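PDB 5A8U: polyhedrin from Orgyia pseudotsugata cypovirus 5, which forms the crystalline occlusion bodies, or polyhedra, that shield virus particles from the outside environment until insect larvae ingest them. Local coordinates for residues W120-L125 and E193-R198. Numbering follows the deposited sequence.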
# COMPACT_ATOMS: atom_id res chain seq x y z
N TRP A 120 -20.59 -8.85 -10.44
CA TRP A 120 -21.08 -9.00 -9.07
C TRP A 120 -20.80 -10.37 -8.43
O TRP A 120 -20.41 -10.44 -7.28
CB TRP A 120 -22.58 -8.70 -8.96
CG TRP A 120 -22.95 -7.42 -9.64
CD1 TRP A 120 -23.55 -7.28 -10.85
CD2 TRP A 120 -22.71 -6.09 -9.15
NE1 TRP A 120 -23.72 -5.94 -11.15
CE2 TRP A 120 -23.20 -5.19 -10.13
CE3 TRP A 120 -22.13 -5.56 -7.99
CZ2 TRP A 120 -23.14 -3.80 -9.97
CZ3 TRP A 120 -22.07 -4.18 -7.84
CH2 TRP A 120 -22.58 -3.32 -8.83
N ASN A 121 -20.99 -11.44 -9.20
CA ASN A 121 -20.79 -12.79 -8.69
C ASN A 121 -19.38 -13.03 -8.17
O ASN A 121 -19.17 -13.89 -7.32
CB ASN A 121 -21.10 -13.86 -9.74
CG ASN A 121 -22.57 -13.93 -10.08
OD1 ASN A 121 -23.44 -13.69 -9.24
ND2 ASN A 121 -22.87 -14.29 -11.32
N ALA A 122 -18.42 -12.27 -8.71
CA ALA A 122 -17.00 -12.50 -8.42
C ALA A 122 -16.47 -11.74 -7.19
O ALA A 122 -15.32 -11.91 -6.80
CB ALA A 122 -16.14 -12.18 -9.66
N THR A 123 -17.30 -10.91 -6.59
CA THR A 123 -16.85 -10.12 -5.44
C THR A 123 -16.45 -11.02 -4.27
O THR A 123 -17.20 -11.92 -3.89
CB THR A 123 -17.96 -9.15 -5.00
OG1 THR A 123 -18.22 -8.23 -6.08
CG2 THR A 123 -17.55 -8.39 -3.75
N ARG A 124 -15.27 -10.75 -3.70
CA ARG A 124 -14.85 -11.40 -2.45
C ARG A 124 -14.74 -10.39 -1.32
O ARG A 124 -14.14 -9.34 -1.48
CB ARG A 124 -13.48 -12.05 -2.62
CG ARG A 124 -13.51 -13.31 -3.46
CD ARG A 124 -12.10 -13.73 -3.83
NE ARG A 124 -12.03 -15.11 -4.31
CZ ARG A 124 -10.99 -15.60 -4.97
NH1 ARG A 124 -9.96 -14.82 -5.28
NH2 ARG A 124 -11.00 -16.87 -5.36
N LEU A 125 -15.28 -10.76 -0.15
CA LEU A 125 -15.06 -9.98 1.06
C LEU A 125 -14.57 -10.98 2.08
O LEU A 125 -15.29 -11.94 2.40
CB LEU A 125 -16.35 -9.30 1.54
CG LEU A 125 -16.28 -8.56 2.88
CD1 LEU A 125 -15.19 -7.46 2.93
CD2 LEU A 125 -17.66 -8.00 3.27
N GLU A 193 -11.84 -8.16 -2.88
CA GLU A 193 -11.50 -8.07 -4.31
C GLU A 193 -12.78 -7.83 -5.09
O GLU A 193 -13.77 -8.51 -4.87
CB GLU A 193 -10.85 -9.37 -4.82
CG GLU A 193 -9.65 -9.81 -3.99
CD GLU A 193 -9.12 -11.18 -4.39
OE1 GLU A 193 -9.82 -11.91 -5.14
OE2 GLU A 193 -8.00 -11.53 -3.95
N VAL A 194 -12.75 -6.86 -5.98
CA VAL A 194 -13.91 -6.53 -6.81
C VAL A 194 -13.41 -6.41 -8.25
O VAL A 194 -12.33 -5.88 -8.51
CB VAL A 194 -14.54 -5.22 -6.35
CG1 VAL A 194 -15.51 -4.61 -7.39
CG2 VAL A 194 -15.21 -5.40 -4.98
N TYR A 195 -14.22 -6.91 -9.18
CA TYR A 195 -13.81 -7.07 -10.56
C TYR A 195 -14.77 -6.45 -11.56
O TYR A 195 -15.98 -6.53 -11.41
CB TYR A 195 -13.68 -8.58 -10.87
CG TYR A 195 -12.65 -9.30 -10.02
CD1 TYR A 195 -13.00 -9.84 -8.79
CD2 TYR A 195 -11.34 -9.44 -10.46
CE1 TYR A 195 -12.07 -10.50 -8.01
CE2 TYR A 195 -10.40 -10.10 -9.70
CZ TYR A 195 -10.77 -10.64 -8.48
OH TYR A 195 -9.86 -11.30 -7.71
N ARG A 196 -14.19 -5.86 -12.60
CA ARG A 196 -14.92 -5.31 -13.73
C ARG A 196 -15.80 -6.34 -14.43
O ARG A 196 -15.35 -7.46 -14.73
CB ARG A 196 -13.88 -4.75 -14.72
CG ARG A 196 -14.34 -4.53 -16.16
CD ARG A 196 -15.23 -3.33 -16.30
NE ARG A 196 -14.64 -2.10 -15.75
CZ ARG A 196 -15.32 -0.96 -15.66
NH1 ARG A 196 -16.58 -0.93 -16.10
NH2 ARG A 196 -14.77 0.13 -15.15
N TYR A 197 -17.05 -5.97 -14.70
CA TYR A 197 -17.87 -6.74 -15.62
C TYR A 197 -17.38 -6.46 -17.04
O TYR A 197 -17.27 -5.31 -17.48
CB TYR A 197 -19.34 -6.34 -15.52
CG TYR A 197 -20.22 -7.06 -16.51
CD1 TYR A 197 -20.43 -8.43 -16.40
CD2 TYR A 197 -20.83 -6.38 -17.56
CE1 TYR A 197 -21.24 -9.10 -17.32
CE2 TYR A 197 -21.65 -7.03 -18.47
CZ TYR A 197 -21.84 -8.40 -18.34
OH TYR A 197 -22.66 -9.06 -19.23
N ARG A 198 -17.09 -7.53 -17.76
CA ARG A 198 -16.55 -7.39 -19.11
C ARG A 198 -17.65 -7.66 -20.11
O ARG A 198 -18.47 -8.56 -19.92
CB ARG A 198 -15.40 -8.37 -19.30
CG ARG A 198 -14.13 -7.96 -18.54
CD ARG A 198 -13.32 -6.92 -19.33
NE ARG A 198 -12.88 -7.49 -20.60
CZ ARG A 198 -13.38 -7.17 -21.80
NH1 ARG A 198 -14.32 -6.24 -21.92
NH2 ARG A 198 -12.93 -7.80 -22.88
O HOH W 1 -16.54 -8.36 -8.33
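Arg-124 and Glu-193 form an antiparallel hydrogen-bonded pair at the point where segments 120-125 and 193-198 come together as strands. Arg-124 N donates to Glu-193 O at 2.9 Å, and Glu-193 N returns a bond to Arg-124 O, so the backbone N-H and C=O of both residues are satisfied across the pair. The same carbonyl oxygen of Glu-193 also receives a CA-H...O contact from Thr-123 CA at 3.5 Å.

On one face of the sheet the two side chains run side by side. The Arg-124 chain is extended from CG to NE, and NH1 makes a salt bridge to Glu-193 OE1 (2.9 Å, N-H...O angle 160°), nearly within the guanidinium plane and on the syn side of the carboxylate. From the opposite face of that carboxylate comes a second donor, the hydroxyl of Tyr-195, with OH 2.6 Å from Glu-193 OE1. This oxygen is thus gripped by two donors, while OE2 is taken by Arg-126 in a salt bridge and by Ser-219 of a second subunit; so many donors would probably favour the ionised carboxylate.

Beyond the paired residues the segments separate, and a water bridges them, accepting from Tyr-195 N at 2.9 Å and hydrogen-bonded to Thr-123 OG1 at 2.8 Å. Thr-123 CG2, anti to its backbone N, lies 4.0 Å from Val-194 CG2, while Ala-122 CB touches Tyr-195 CD1.

The contact pairs strand 124-128, outermost in this chain's three-stranded antiparallel sheet, with the central strand 189-195, whose other neighbour is 53-58. Thr-123 and Val-194 pack on strand 109-115 of the six-stranded sheet; on the Glu-193 side, Arg-211 of the second subunit makes a cation-pi contact with Tyr-195, and Ala-215 of the same second subunit packs on both Glu-193 and Tyr-195.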